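Local coordinates for protein mosquitocidal toxin (Bacillus sphaericus, PDB 2CB4) that probably transfers ADP-ribose from NAD+ onto target proteins, as the catalytic domain of a larger mosquitocidal toxin, at residues Ile72-Arg77 with Ala129-Leu134; Leu79-Arg84 with Tyr196-Gly201; Pro105-Asp108 with Leu112-Leu115. The protein carries 1 engineered substitution. All coordinates share one frame; numbering follows the deposited sequence.

Interaction 1. Residues Ile72-Arg77 with Ala129-Leu134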
loop_
_atom_site.group_PDB
_atom_site.type_symbol
_atom_site.label_atom_id
_atom_site.label_comp_id
_atom_site.label_asym_id
_atom_site.label_seq_id
_atom_site.Cartn_x
_atom_site.Cartn_y
_atom_site.Cartn_z
ATOM N N ILE A 72 27.534 22.784 -36.813
ATOM C CA ILE A 72 26.474 22.225 -37.620
ATOM C C ILE A 72 26.929 22.052 -39.062
ATOM O O ILE A 72 26.820 22.972 -39.861
ATOM C CB ILE A 72 25.190 23.146 -37.526
ATOM C CG1 ILE A 72 24.715 23.227 -36.064
ATOM C CG2 ILE A 72 24.064 22.643 -38.449
ATOM C CD1 ILE A 72 23.745 24.292 -35.818
ATOM N N ASP A 73 27.458 20.869 -39.384
ATOM C CA ASP A 73 27.919 20.540 -40.732
ATOM C C ASP A 73 27.699 19.043 -40.967
ATOM O O ASP A 73 27.492 18.300 -40.019
ATOM C CB ASP A 73 29.401 20.945 -40.974
ATOM C CG ASP A 73 30.369 20.376 -39.944
ATOM O OD1 ASP A 73 30.076 19.364 -39.277
ATOM O OD2 ASP A 73 31.474 20.942 -39.811
ATOM N N ASN A 74 27.730 18.614 -42.228
ATOM C CA ASN A 74 27.518 17.216 -42.580
ATOM C C ASN A 74 28.358 16.254 -41.777
ATOM O O ASN A 74 27.928 15.157 -41.431
ATOM C CB ASN A 74 27.791 16.988 -44.060
ATOM C CG ASN A 74 26.744 17.625 -44.952
ATOM O OD1 ASN A 74 25.751 18.172 -44.477
ATOM N ND2 ASN A 74 26.963 17.548 -46.255
ATOM N N GLU A 75 29.576 16.675 -41.515
ATOM C CA GLU A 75 30.514 15.819 -40.811
ATOM C C GLU A 75 30.132 15.539 -39.360
ATOM O O GLU A 75 30.525 14.518 -38.808
ATOM C CB GLU A 75 31.928 16.447 -40.953
ATOM C CG GLU A 75 33.087 15.569 -40.513
ATOM C CD GLU A 75 34.271 16.389 -40.018
ATOM O OE1 GLU A 75 34.453 17.545 -40.484
ATOM O OE2 GLU A 75 35.003 15.874 -39.139
ATOM N N HIS A 76 29.323 16.435 -38.754
ATOM C CA HIS A 76 28.864 16.284 -37.370
ATOM C C HIS A 76 27.372 15.971 -37.222
ATOM O O HIS A 76 26.848 15.929 -36.115
ATOM C CB HIS A 76 29.269 17.508 -36.517
ATOM C CG HIS A 76 30.746 17.639 -36.375
ATOM N ND1 HIS A 76 31.511 18.361 -37.271
ATOM C CD2 HIS A 76 31.612 17.053 -35.513
ATOM C CE1 HIS A 76 32.785 18.238 -36.942
ATOM N NE2 HIS A 76 32.873 17.445 -35.886
ATOM N N ARG A 77 26.720 15.745 -38.356
ATOM C CA ARG A 77 25.308 15.434 -38.422
ATOM C C ARG A 77 25.062 13.987 -37.975
ATOM O O ARG A 77 25.587 13.014 -38.578
ATOM C CB ARG A 77 24.800 15.634 -39.844
ATOM C CG ARG A 77 23.296 15.488 -39.983
ATOM C CD ARG A 77 22.853 16.021 -41.315
ATOM N NE ARG A 77 21.414 15.876 -41.522
ATOM C CZ ARG A 77 20.854 14.939 -42.276
ATOM N NH1 ARG A 77 21.609 14.053 -42.914
ATOM N NH2 ARG A 77 19.532 14.892 -42.407
ATOM N N ALA A 129 25.320 10.451 -40.172
ATOM C CA ALA A 129 24.691 10.641 -41.471
ATOM C C ALA A 129 25.806 10.244 -42.499
ATOM O O ALA A 129 27.008 10.437 -42.248
ATOM C CB ALA A 129 24.272 12.091 -41.645
ATOM N N ARG A 130 25.414 9.653 -43.624
ATOM C CA ARG A 130 26.375 9.203 -44.619
ATOM C C ARG A 130 26.293 9.987 -45.910
ATOM O O ARG A 130 25.207 10.309 -46.397
ATOM C CB ARG A 130 26.174 7.731 -44.923
ATOM C CG ARG A 130 26.535 6.810 -43.805
ATOM C CD ARG A 130 26.130 5.413 -44.219
ATOM N NE ARG A 130 27.176 4.793 -45.015
ATOM C CZ ARG A 130 27.033 4.285 -46.238
ATOM N NH1 ARG A 130 25.875 4.266 -46.878
ATOM N NH2 ARG A 130 28.087 3.750 -46.820
ATOM N N TYR A 131 27.464 10.283 -46.470
ATOM C CA TYR A 131 27.550 11.069 -47.703
ATOM C C TYR A 131 28.452 10.418 -48.711
ATOM O O TYR A 131 29.370 9.693 -48.344
ATOM C CB TYR A 131 28.067 12.479 -47.360
ATOM C CG TYR A 131 27.091 13.223 -46.485
ATOM C CD1 TYR A 131 26.035 13.952 -47.054
ATOM C CD2 TYR A 131 27.145 13.114 -45.106
ATOM C CE1 TYR A 131 25.089 14.580 -46.259
ATOM C CE2 TYR A 131 26.199 13.753 -44.290
ATOM C CZ TYR A 131 25.171 14.458 -44.877
ATOM O OH TYR A 131 24.251 15.094 -44.092
ATOM N N ASN A 132 28.190 10.659 -49.990
ATOM C CA ASN A 132 29.086 10.123 -51.025
ATOM C C ASN A 132 30.232 11.148 -51.238
ATOM O O ASN A 132 30.368 12.129 -50.481
ATOM C CB ASN A 132 28.362 9.751 -52.337
ATOM C CG ASN A 132 27.842 10.936 -53.073
ATOM O OD1 ASN A 132 28.117 12.087 -52.716
ATOM N ND2 ASN A 132 27.013 10.677 -54.076
ATOM N N ASN A 133 31.096 10.931 -52.242
ATOM C CA ASN A 133 32.227 11.883 -52.447
ATOM C C ASN A 133 31.844 13.294 -52.912
ATOM O O ASN A 133 32.524 14.295 -52.604
ATOM C CB ASN A 133 33.428 11.232 -53.164
ATOM C CG ASN A 133 34.105 10.193 -52.269
ATOM O OD1 ASN A 133 34.003 10.269 -51.037
ATOM N ND2 ASN A 133 34.773 9.209 -52.897
ATOM N N LEU A 134 30.682 13.372 -53.550
ATOM C CA LEU A 134 30.174 14.653 -53.996
ATOM C C LEU A 134 29.505 15.368 -52.837
ATOM O O LEU A 134 28.931 16.447 -53.029
ATOM C CB LEU A 134 29.126 14.443 -55.078
ATOM C CG LEU A 134 29.630 13.702 -56.313
ATOM C CD1 LEU A 134 28.480 13.484 -57.291
ATOM C CD2 LEU A 134 30.702 14.544 -56.950
HETATM O O HOH W 1 28.462 12.508 -41.216
#
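With CG anti to the backbone N (chi1 -173°) and the chain extended from CG to NE, R77 runs its side chain past A129 to the hydroxyl of Y131. N74 uses a different torsion, turning its CG away from its own carbonyl, which brings the amide over one face of the Y131 ring. The amide and ring planes are nearly parallel, 5° apart, and stacked, with ND2 of N74 3.5 Å from CE1 of Y131, near the border of the ring. N74 CB joins in through a CH-pi contact, 3.9 Å from the ring centroid. The guanidinium plane of R77 is inclined at 59° to the same ring, and its NH1 gives a weak, bent hydrogen bond of 3.1 Å to Y131 OH. Stronger demands on this group come from two salt bridges, E155 with NE and E137 with NH1. The methyl of A129 packs 3.5 Å from R77 NH1.

The backbone adds a straighter link. A129 N donates to R77 O at 3.0 Å, carrying the antiparallel partnership of strands 78-82 and 123-131 back to the residue just ahead of the first strand. A water next to it lies 2.7 Å from both N74 O and A129 O and bridges them. The division of labour is instructive: backbone and water join the two segments, the amide covers the tyrosine face, and the arginine, its guanidinium held in place by the carboxylates of E155 and E137, spares the phenol hydroxyl no more than a weak bond.

Interaction 2. Residues Leu79-Arg84 with Tyr196-Gly201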
loop_
_atom_site.group_PDB
_atom_site.type_symbol
_atom_site.label_atom_id
_atom_site.label_comp_id
_atom_site.label_asym_id
_atom_site.label_seq_id
_atom_site.Cartn_x
_atom_site.Cartn_y
_atom_site.Cartn_z
ATOM N N LEU A 79 22.195 10.915 -36.542
ATOM C CA LEU A 79 20.842 10.422 -36.742
ATOM C C LEU A 79 20.487 9.400 -35.687
ATOM O O LEU A 79 21.336 8.658 -35.200
ATOM C CB LEU A 79 20.719 9.742 -38.125
ATOM C CG LEU A 79 21.124 10.531 -39.377
ATOM C CD1 LEU A 79 21.074 9.569 -40.567
ATOM C CD2 LEU A 79 20.179 11.731 -39.584
ATOM N N ARG A 80 19.206 9.338 -35.366
ATOM C CA ARG A 80 18.702 8.342 -34.427
ATOM C C ARG A 80 17.327 7.851 -34.858
ATOM O O ARG A 80 16.400 8.636 -35.010
ATOM C CB ARG A 80 18.653 8.838 -32.979
ATOM C CG ARG A 80 18.041 7.795 -32.112
ATOM C CD ARG A 80 18.273 7.999 -30.645
ATOM N NE ARG A 80 17.395 7.104 -29.912
ATOM C CZ ARG A 80 17.761 5.983 -29.301
ATOM N NH1 ARG A 80 19.027 5.598 -29.266
ATOM N NH2 ARG A 80 16.843 5.258 -28.694
ATOM N N TRP A 81 17.218 6.545 -35.056
ATOM C CA TRP A 81 15.966 5.893 -35.424
ATOM C C TRP A 81 15.252 5.617 -34.114
ATOM O O TRP A 81 15.827 5.019 -33.203
ATOM C CB TRP A 81 16.260 4.555 -36.101
ATOM C CG TRP A 81 16.861 4.741 -37.467
ATOM C CD1 TRP A 81 18.207 4.658 -37.817
ATOM C CD2 TRP A 81 16.147 4.996 -38.685
ATOM N NE1 TRP A 81 18.354 4.885 -39.162
ATOM C CE2 TRP A 81 17.119 5.104 -39.727
ATOM C CE3 TRP A 81 14.794 5.210 -38.995
ATOM C CZ2 TRP A 81 16.762 5.364 -41.062
ATOM C CZ3 TRP A 81 14.443 5.450 -40.333
ATOM C CH2 TRP A 81 15.424 5.509 -41.347
ATOM N N ASP A 82 13.994 6.041 -34.019
ATOM C CA ASP A 82 13.236 5.845 -32.783
ATOM C C ASP A 82 11.750 5.707 -33.104
ATOM O O ASP A 82 11.235 6.390 -34.011
ATOM C CB ASP A 82 13.477 7.033 -31.803
ATOM C CG ASP A 82 13.371 6.626 -30.332
ATOM O OD1 ASP A 82 12.268 6.230 -29.908
ATOM O OD2 ASP A 82 14.372 6.700 -29.578
ATOM N N ARG A 83 11.069 4.838 -32.361
ATOM C CA ARG A 83 9.625 4.635 -32.564
ATOM C C ARG A 83 8.794 5.703 -31.830
ATOM O O ARG A 83 7.626 5.850 -32.123
ATOM C CB ARG A 83 9.178 3.211 -32.141
ATOM C CG ARG A 83 9.849 2.033 -32.919
ATOM C CD ARG A 83 9.067 1.669 -34.158
ATOM N NE ARG A 83 9.760 0.773 -35.093
ATOM C CZ ARG A 83 9.274 0.467 -36.294
ATOM N NH1 ARG A 83 8.103 0.931 -36.647
ATOM N NH2 ARG A 83 9.933 -0.282 -37.139
ATOM N N ARG A 84 9.416 6.463 -30.917
ATOM C CA ARG A 84 8.736 7.511 -30.158
ATOM C C ARG A 84 8.552 8.790 -30.965
ATOM O O ARG A 84 9.449 9.210 -31.676
ATOM C CB ARG A 84 9.415 7.758 -28.801
ATOM C CG ARG A 84 9.403 6.520 -27.895
ATOM C CD ARG A 84 10.337 6.713 -26.682
ATOM N NE ARG A 84 11.738 6.761 -27.116
ATOM C CZ ARG A 84 12.743 7.206 -26.379
ATOM N NH1 ARG A 84 12.516 7.638 -25.144
ATOM N NH2 ARG A 84 13.977 7.225 -26.882
ATOM N N TYR A 196 12.130 12.899 -39.482
ATOM C CA TYR A 196 11.322 12.434 -40.593
ATOM C C TYR A 196 10.367 11.425 -39.975
ATOM O O TYR A 196 10.802 10.526 -39.253
ATOM C CB TYR A 196 12.143 11.610 -41.577
ATOM C CG TYR A 196 13.030 12.401 -42.463
ATOM C CD1 TYR A 196 12.847 13.763 -42.629
ATOM C CD2 TYR A 196 14.063 11.788 -43.142
ATOM C CE1 TYR A 196 13.686 14.505 -43.445
ATOM C CE2 TYR A 196 14.887 12.506 -43.984
ATOM C CZ TYR A 196 14.698 13.867 -44.131
ATOM O OH TYR A 196 15.542 14.570 -44.952
ATOM N N GLU A 197 9.087 11.534 -40.304
ATOM C CA GLU A 197 8.106 10.559 -39.853
ATOM C C GLU A 197 7.847 9.625 -41.040
ATOM O O GLU A 197 7.365 10.053 -42.086
ATOM C CB GLU A 197 6.802 11.243 -39.452
ATOM C CG GLU A 197 5.714 10.274 -39.091
ATOM C CD GLU A 197 4.500 10.954 -38.496
ATOM O OE1 GLU A 197 4.554 12.165 -38.195
ATOM O OE2 GLU A 197 3.484 10.268 -38.331
ATOM N N TYR A 198 8.166 8.342 -40.875
ATOM C CA TYR A 198 7.939 7.341 -41.945
ATOM C C TYR A 198 6.777 6.447 -41.569
ATOM O O TYR A 198 6.663 6.041 -40.408
ATOM C CB TYR A 198 9.144 6.392 -42.064
ATOM C CG TYR A 198 10.416 7.013 -42.594
ATOM C CD1 TYR A 198 10.665 7.054 -43.958
ATOM C CD2 TYR A 198 11.403 7.506 -41.729
ATOM C CE1 TYR A 198 11.849 7.615 -44.471
ATOM C CE2 TYR A 198 12.606 8.047 -42.234
ATOM C CZ TYR A 198 12.821 8.087 -43.605
ATOM O OH TYR A 198 13.994 8.614 -44.135
ATOM N N HIS A 199 5.962 6.090 -42.561
ATOM C CA HIS A 199 4.850 5.126 -42.391
ATOM C C HIS A 199 5.127 4.113 -43.486
ATOM O O HIS A 199 5.210 4.479 -44.666
ATOM C CB HIS A 199 3.472 5.765 -42.649
ATOM C CG HIS A 199 3.060 6.756 -41.602
ATOM N ND1 HIS A 199 1.792 7.299 -41.545
ATOM C CD2 HIS A 199 3.756 7.325 -40.588
ATOM C CE1 HIS A 199 1.728 8.156 -40.540
ATOM N NE2 HIS A 199 2.900 8.182 -39.936
ATOM N N ASN A 200 5.348 2.861 -43.103
ATOM C CA ASN A 200 5.662 1.797 -44.063
ATOM C C ASN A 200 6.883 2.084 -44.930
ATOM O O ASN A 200 6.913 1.680 -46.109
ATOM C CB ASN A 200 4.485 1.471 -44.988
ATOM C CG ASN A 200 3.184 1.399 -44.263
ATOM O OD1 ASN A 200 2.134 1.701 -44.829
ATOM N ND2 ASN A 200 3.234 1.044 -42.991
ATOM N N GLY A 201 7.876 2.786 -44.370
ATOM C CA GLY A 201 9.108 3.068 -45.098
ATOM C C GLY A 201 9.033 4.254 -46.005
ATOM O O GLY A 201 9.986 4.525 -46.732
#
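The indole of W81 and the phenol ring of Y198 meet at a slant, their planes inclined at 32° and the centroids of the W81 six-membered ring and the Y198 ring 5.7 Å apart. Flat groups further along 79-84 are used at their edges instead: the guanidinium of R80 presents its edge to D82 OD2, and that of R84 presents its edge to D82 OD1, each oxygen lying in the guanidinium plane. All this belongs to the curved sheet of an ADP-ribosyltransferase fold, in which strand 150-156 lies between strands 78-82 and 192-199. The aromatic contact therefore reaches across an intervening strand, and W81 also packs on R153 from it. At its other end the indole NE1 donates to the carbonyl of W141.

R80, D82 and R84 form a salt-bridge network within the segment. R80 brings NE and NH2 side-on to the single oxygen OD2, while R84 spreads NE and NH2 over both oxygens, approaching 26° out of the carboxylate plane. The backbone N of R84 also donates to OD1, closing an Asx turn just where the strand ends. Five donors thus hold the carboxylate and restrict its rotation, and D256 forms a further salt bridge with R80 NH2. On 196-199, H199 NE2 donates to E197 OE2 at 2.7 Å. Across the contact itself the meeting is purely apolar, and the nearest atoms are W81 CZ3 and Y198 CE2, 3.7 Å apart.

Interaction 3. Residues Pro105-Asp108 with Leu112-Leu115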
loop_
_atom_site.group_PDB
_atom_site.type_symbol
_atom_site.label_atom_id
_atom_site.label_comp_id
_atom_site.label_asym_id
_atom_site.label_seq_id
_atom_site.Cartn_x
_atom_site.Cartn_y
_atom_site.Cartn_z
ATOM N N PRO A 105 30.259 -0.097 -10.232
ATOM C CA PRO A 105 30.664 -0.695 -11.514
ATOM C C PRO A 105 29.584 -1.630 -12.093
ATOM O O PRO A 105 29.890 -2.561 -12.861
ATOM C CB PRO A 105 31.947 -1.468 -11.162
ATOM C CG PRO A 105 31.793 -1.828 -9.687
ATOM C CD PRO A 105 30.852 -0.799 -9.065
ATOM N N VAL A 106 28.324 -1.351 -11.743
ATOM C CA VAL A 106 27.182 -2.118 -12.234
ATOM C C VAL A 106 27.172 -2.021 -13.768
ATOM O O VAL A 106 28.045 -1.382 -14.383
ATOM C CB VAL A 106 25.844 -1.546 -11.666
ATOM C CG1 VAL A 106 25.733 -1.841 -10.193
ATOM C CG2 VAL A 106 25.768 -0.040 -11.891
ATOM N N GLU A 107 26.173 -2.643 -14.384
ATOM C CA GLU A 107 26.042 -2.610 -15.833
ATOM C C GLU A 107 25.696 -1.224 -16.406
ATOM O O GLU A 107 25.887 -0.990 -17.599
ATOM C CB GLU A 107 24.997 -3.633 -16.299
ATOM C CG GLU A 107 25.404 -5.092 -16.088
ATOM C CD GLU A 107 26.693 -5.460 -16.803
ATOM O OE1 GLU A 107 26.668 -5.481 -18.056
ATOM O OE2 GLU A 107 27.711 -5.735 -16.113
ATOM N N ASP A 108 25.174 -0.330 -15.565
ATOM C CA ASP A 108 24.766 1.017 -15.978
ATOM C C ASP A 108 25.775 1.744 -16.843
ATOM O O ASP A 108 25.404 2.438 -17.787
ATOM C CB ASP A 108 24.438 1.894 -14.766
ATOM C CG ASP A 108 23.310 1.336 -13.908
ATOM O OD1 ASP A 108 22.792 0.237 -14.222
ATOM O OD2 ASP A 108 22.946 1.994 -12.901
ATOM N N LEU A 112 31.055 -1.612 -23.089
ATOM C CA LEU A 112 31.212 -2.742 -24.021
ATOM C C LEU A 112 30.021 -3.689 -23.995
ATOM O O LEU A 112 29.617 -4.188 -25.034
ATOM C CB LEU A 112 32.520 -3.507 -23.766
ATOM C CG LEU A 112 33.751 -2.883 -24.448
ATOM C CD1 LEU A 112 35.023 -3.560 -23.945
ATOM C CD2 LEU A 112 33.662 -2.928 -25.979
ATOM N N ASN A 113 29.423 -3.885 -22.826
ATOM C CA ASN A 113 28.280 -4.745 -22.725
ATOM C C ASN A 113 27.085 -4.089 -23.368
ATOM O O ASN A 113 26.260 -4.753 -24.038
ATOM C CB ASN A 113 27.958 -5.070 -21.274
ATOM C CG ASN A 113 28.726 -6.243 -20.765
ATOM O OD1 ASN A 113 29.562 -6.866 -21.484
ATOM N ND2 ASN A 113 28.495 -6.566 -19.532
ATOM N N TYR A 114 27.015 -2.771 -23.171
ATOM C CA TYR A 114 25.919 -2.002 -23.730
ATOM C C TYR A 114 25.888 -2.155 -25.264
ATOM O O TYR A 114 24.894 -2.522 -25.857
ATOM C CB TYR A 114 25.948 -0.550 -23.221
ATOM C CG TYR A 114 25.213 0.327 -24.111
ATOM C CD1 TYR A 114 23.820 0.345 -24.066
ATOM C CD2 TYR A 114 25.873 1.067 -25.120
ATOM C CE1 TYR A 114 23.096 1.080 -24.992
ATOM C CE2 TYR A 114 25.165 1.798 -26.026
ATOM C CZ TYR A 114 23.756 1.780 -25.957
ATOM O OH TYR A 114 23.035 2.564 -26.805
ATOM N N LEU A 115 27.019 -1.949 -25.892
ATOM C CA LEU A 115 27.160 -2.084 -27.354
ATOM C C LEU A 115 26.999 -3.507 -27.881
ATOM O O LEU A 115 26.505 -3.759 -28.977
ATOM C CB LEU A 115 28.564 -1.601 -27.759
ATOM C CG LEU A 115 28.965 -0.162 -27.424
ATOM C CD1 LEU A 115 30.485 -0.084 -27.630
ATOM C CD2 LEU A 115 28.152 0.845 -28.366
#
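E107 OE1 and N113 ND2 meet in a single hydrogen bond of 2.6 Å, and this one bond carries the contact. It is close to straight, with an N-H...O angle of 170°. The asparagine donates within its own amide plane, and the glutamate accepts the bond through the syn lone pair of OE1, the side of its other oxygen. The bond keeps this straightness although the planes of the two flat groups are 39° apart. OE2 stays farther from the donor, 3.6 Å from N113 ND2, and N113 CB comes within 3.5 Å of E107 OE1.

One step out, the shape of the glutamate explains the reach. Its chain is bent at chi2 (-59°), which folds the carboxylate back toward helix 111-117 from a CB that does not point at it. The backbones can thus stay apart, with E107 CA 7.6 Å from N113 CA. N113 starts from an orientation that already faces E107, and its backbone O accepts from T117 OG1 one helical turn on. A second subunit packs over the pair: its W31 lies against E107 and its M33 against N113.

Farther out, the loop before helix 111-117 is held by a backbone hydrogen bond between D108 and I122. Helix 111-117 turns Y114 toward the start of strand 123-131, where its ring meets F123 and its hydroxyl bonds S125, while L115 packs on strand 180-184 at T182 and the engineered Q180.

In the fold
Interactions 1 and 2 share the main sheet of the domain: strands 123-131 and 78-82 are neighbours in it, and although the two centres lie 20 Å apart, A129 CA of interaction 1 packs 3.9 Å from L79 CD1 of interaction 2. Their segments alternate along the chain. Interaction 3 falls between the paired segments of both in sequence, yet its centre is 30 Å from that of interaction 1, across the middle of the chain, and 27 Å from that of interaction 2, whose nearest atoms come within about 6 Å. Interaction 3 also borders the probable active site: L115 packs on the engineered Q180, which replaces a glutamate of what is probably the E-x-E motif of ADP-ribosyltransferases.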